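Local coordinates for putative type VI secretion protein (PDB 4HH5), which is the N-terminal domain of ClpV1, a type VI secretion protein of the ClpA/ClpB family, whose other domains probably bind and hydrolyse ATP, at residues N95-Q100 with L119-E124. Residues are numbered along the deposited sequence; the frame is centred on the assembly and turned at random.
Sequences NALLKQ and LGALTE
Ala-121 sets its methyl between two side chains that stand one turn apart on the helix opposite, Leu-97 and Gln-100. Gln-100 is the one to follow outward. CB of Gln-100 lies 4.0 Å from CB of Ala-121. The CA atoms of Gln-100 and Ala-121 are 5.6 Å apart, the nearest backbone approach between the two segments. At CG the chain swings beside its own backbone N (chi1 -75°), then runs on extended and brings the amide end to a water. OE1 of Gln-100 accepts a weak hydrogen bond from that water (2.7 Å); the same water donates to the backbone O of Ala-121, also at 2.7 Å. Gln-100 OE1 also hydrogen-bonds ND2 of Asn-125, just past the end of helix 115-124.

Leu-97 works from the buried side. With CG anti to the backbone N (chi1 173°), CD1 of Leu-97 meets CB of Ala-121 at 3.8 Å and also lies near the backbone N of Leu-122 (4.1 Å). Pro-40 and Trp-43 of helix 40-50 also pack on Leu-97, tying this spot into the mainly helical Clp N-terminal domain.

The helix segments cross at 114°, with their axes 8.8 Å apart, and only 170 Å² is buried between them. Direct contact is apolar, so the helices meet through methyl packing on the buried side; the polar side is joined by a water bridge whose glutamine leg is weak, with Gln-100 OE1 also held by Asn-125.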
ATOM      1  N   ASN A  95       9.470   0.689   4.425  1.00 24.21           N
ATOM      2  CA  ASN A  95      10.200   1.955   4.242  1.00 23.88           C
ATOM      3  C   ASN A  95      10.619   2.081   2.775  1.00 26.28           C
ATOM      4  O   ASN A  95      10.507   3.158   2.205  1.00 25.92           O
ATOM      5  CB  ASN A  95      11.440   2.023   5.149  1.00 25.01           C
ATOM      6  CG  ASN A  95      11.144   2.172   6.621  1.00 46.15           C
ATOM      7  OD1 ASN A  95      10.296   2.964   7.035  1.00 37.57           O
ATOM      8  ND2 ASN A  95      11.883   1.448   7.451  1.00 38.58           N
ATOM      9  N   ALA A  96      11.064   0.962   2.162  1.00 22.87           N
ATOM     10  CA  ALA A  96      11.456   0.879   0.751  1.00 22.27           C
ATOM     11  C   ALA A  96      10.247   1.116  -0.173  1.00 24.34           C
ATOM     12  O   ALA A  96      10.367   1.889  -1.117  1.00 23.26           O
ATOM     13  CB  ALA A  96      12.082  -0.473   0.459  1.00 22.80           C
ATOM     14  N   LEU A  97       9.083   0.479   0.116  1.00 20.93           N
ATOM     15  CA  LEU A  97       7.851   0.651  -0.672  1.00 20.41           C
ATOM     16  C   LEU A  97       7.368   2.105  -0.616  1.00 22.94           C
ATOM     17  O   LEU A  97       7.029   2.671  -1.648  1.00 21.24           O
ATOM     18  CB  LEU A  97       6.737  -0.319  -0.213  1.00 20.55           C
ATOM     19  CG  LEU A  97       5.338  -0.133  -0.855  1.00 25.86           C
ATOM     20  CD1 LEU A  97       5.319  -0.614  -2.307  1.00 25.87           C
ATOM     21  CD2 LEU A  97       4.269  -0.861  -0.056  1.00 27.38           C
ATOM     22  N   LEU A  98       7.385   2.707   0.581  1.00 20.09           N
ATOM     23  CA  LEU A  98       6.961   4.091   0.825  1.00 20.99           C
ATOM     24  C   LEU A  98       7.801   5.075   0.009  1.00 21.67           C
ATOM     25  O   LEU A  98       7.258   5.944  -0.655  1.00 19.60           O
ATOM     26  CB  LEU A  98       7.143   4.397   2.322  1.00 22.06           C
ATOM     27  CG  LEU A  98       6.229   5.392   3.058  1.00 28.32           C
ATOM     28  CD1 LEU A  98       5.194   6.076   2.159  1.00 28.06           C
ATOM     29  CD2 LEU A  98       5.568   4.716   4.224  1.00 33.68           C
ATOM     30  N   LYS A  99       9.119   4.933   0.089  1.00 18.83           N
ATOM     31  CA  LYS A  99      10.119   5.758  -0.588  1.00 18.89           C
ATOM     32  C   LYS A  99      10.007   5.630  -2.110  1.00 19.91           C
ATOM     33  O   LYS A  99      10.021   6.642  -2.809  1.00 19.09           O
ATOM     34  CB  LYS A  99      11.501   5.362  -0.026  1.00 22.06           C
ATOM     35  CG  LYS A  99      12.729   5.581  -0.867  1.00 40.92           C
ATOM     36  CD  LYS A  99      13.952   5.161  -0.067  1.00 50.35           C
ATOM     37  CE  LYS A  99      15.175   4.945  -0.917  1.00 61.99           C
ATOM     38  NZ  LYS A  99      16.312   4.441  -0.102  1.00 69.91           N
ATOM     39  N   GLN A 100       9.853   4.395  -2.613  1.00 15.35           N
ATOM     40  CA  GLN A 100       9.702   4.163  -4.051  1.00 14.96           C
ATOM     41  C   GLN A 100       8.380   4.678  -4.596  1.00 18.48           C
ATOM     42  O   GLN A 100       8.350   5.208  -5.710  1.00 17.79           O
ATOM     43  CB  GLN A 100       9.946   2.700  -4.402  1.00 15.99           C
ATOM     44  CG  GLN A 100      11.454   2.392  -4.348  1.00 22.10           C
ATOM     45  CD  GLN A 100      11.814   0.981  -4.700  1.00 39.41           C
ATOM     46  OE1 GLN A 100      11.017   0.052  -4.548  1.00 33.66           O
ATOM     47  NE2 GLN A 100      13.040   0.789  -5.176  1.00 35.34           N
ATOM     48  N   LEU A 119       1.105   0.657  -5.763  1.00 19.68           N
ATOM     49  CA  LEU A 119       0.976  -0.424  -6.734  1.00 19.88           C
ATOM     50  C   LEU A 119       2.045  -0.308  -7.816  1.00 24.24           C
ATOM     51  O   LEU A 119       2.663  -1.312  -8.171  1.00 24.39           O
ATOM     52  CB  LEU A 119      -0.437  -0.484  -7.336  1.00 20.25           C
ATOM     53  CG  LEU A 119      -0.725  -1.702  -8.197  1.00 25.02           C
ATOM     54  CD1 LEU A 119      -0.652  -2.991  -7.380  1.00 25.20           C
ATOM     55  CD2 LEU A 119      -2.067  -1.579  -8.849  1.00 27.78           C
ATOM     56  N   GLY A 120       2.296   0.918  -8.273  1.00 21.49           N
ATOM     57  CA  GLY A 120       3.332   1.203  -9.259  1.00 21.24           C
ATOM     58  C   GLY A 120       4.708   0.818  -8.760  1.00 24.21           C
ATOM     59  O   GLY A 120       5.495   0.209  -9.493  1.00 23.06           O
ATOM     60  N   ALA A 121       4.983   1.127  -7.480  1.00 20.75           N
ATOM     61  CA  ALA A 121       6.237   0.778  -6.822  1.00 20.41           C
ATOM     62  C   ALA A 121       6.376  -0.755  -6.736  1.00 23.16           C
ATOM     63  O   ALA A 121       7.420  -1.294  -7.104  1.00 21.53           O
ATOM     64  CB  ALA A 121       6.291   1.400  -5.436  1.00 21.27           C
ATOM     65  N   LEU A 122       5.295  -1.443  -6.336  1.00 21.52           N
ATOM     66  CA  LEU A 122       5.226  -2.900  -6.205  1.00 23.11           C
ATOM     67  C   LEU A 122       5.449  -3.664  -7.515  1.00 27.27           C
ATOM     68  O   LEU A 122       6.171  -4.662  -7.520  1.00 26.04           O
ATOM     69  CB  LEU A 122       3.896  -3.323  -5.564  1.00 23.96           C
ATOM     70  CG  LEU A 122       3.850  -4.743  -5.019  1.00 30.66           C
ATOM     71  CD1 LEU A 122       4.722  -4.872  -3.764  1.00 31.43           C
ATOM     72  CD2 LEU A 122       2.413  -5.174  -4.745  1.00 34.29           C
ATOM     73  N   THR A 123       4.836  -3.205  -8.614  1.00 24.04           N
ATOM     74  CA  THR A 123       4.964  -3.857  -9.923  1.00 24.09           C
ATOM     75  C   THR A 123       6.397  -3.764 -10.496  1.00 27.71           C
ATOM     76  O   THR A 123       6.802  -4.623 -11.283  1.00 25.95           O
ATOM     77  CB  THR A 123       3.821  -3.410 -10.864  1.00 32.55           C
ATOM     78  OG1 THR A 123       3.640  -4.374 -11.903  1.00 36.10           O
ATOM     79  CG2 THR A 123       4.036  -2.024 -11.451  1.00 29.56           C
ATOM     80  N   GLU A 124       7.151  -2.725 -10.084  1.00 24.75           N
ATOM     81  CA  GLU A 124       8.543  -2.491 -10.494  1.00 26.04           C
ATOM     82  C   GLU A 124       9.542  -3.155  -9.540  1.00 29.46           C
ATOM     83  O   GLU A 124      10.696  -3.364  -9.911  1.00 30.30           O
ATOM     84  CB  GLU A 124       8.825  -0.986 -10.616  1.00 28.02           C
ATOM     85  CG  GLU A 124       8.342  -0.384 -11.928  1.00 42.42           C
ATOM     86  CD  GLU A 124       9.228  -0.562 -13.151  1.00 71.61           C
ATOM     87  OE1 GLU A 124      10.384  -1.020 -13.006  1.00 72.46           O
ATOM     88  OE2 GLU A 124       8.765  -0.212 -14.262  1.00 65.30           O
TER
HETATM   89  O   HOH W   1       9.748   0.035  -6.944  1.00 27.86           O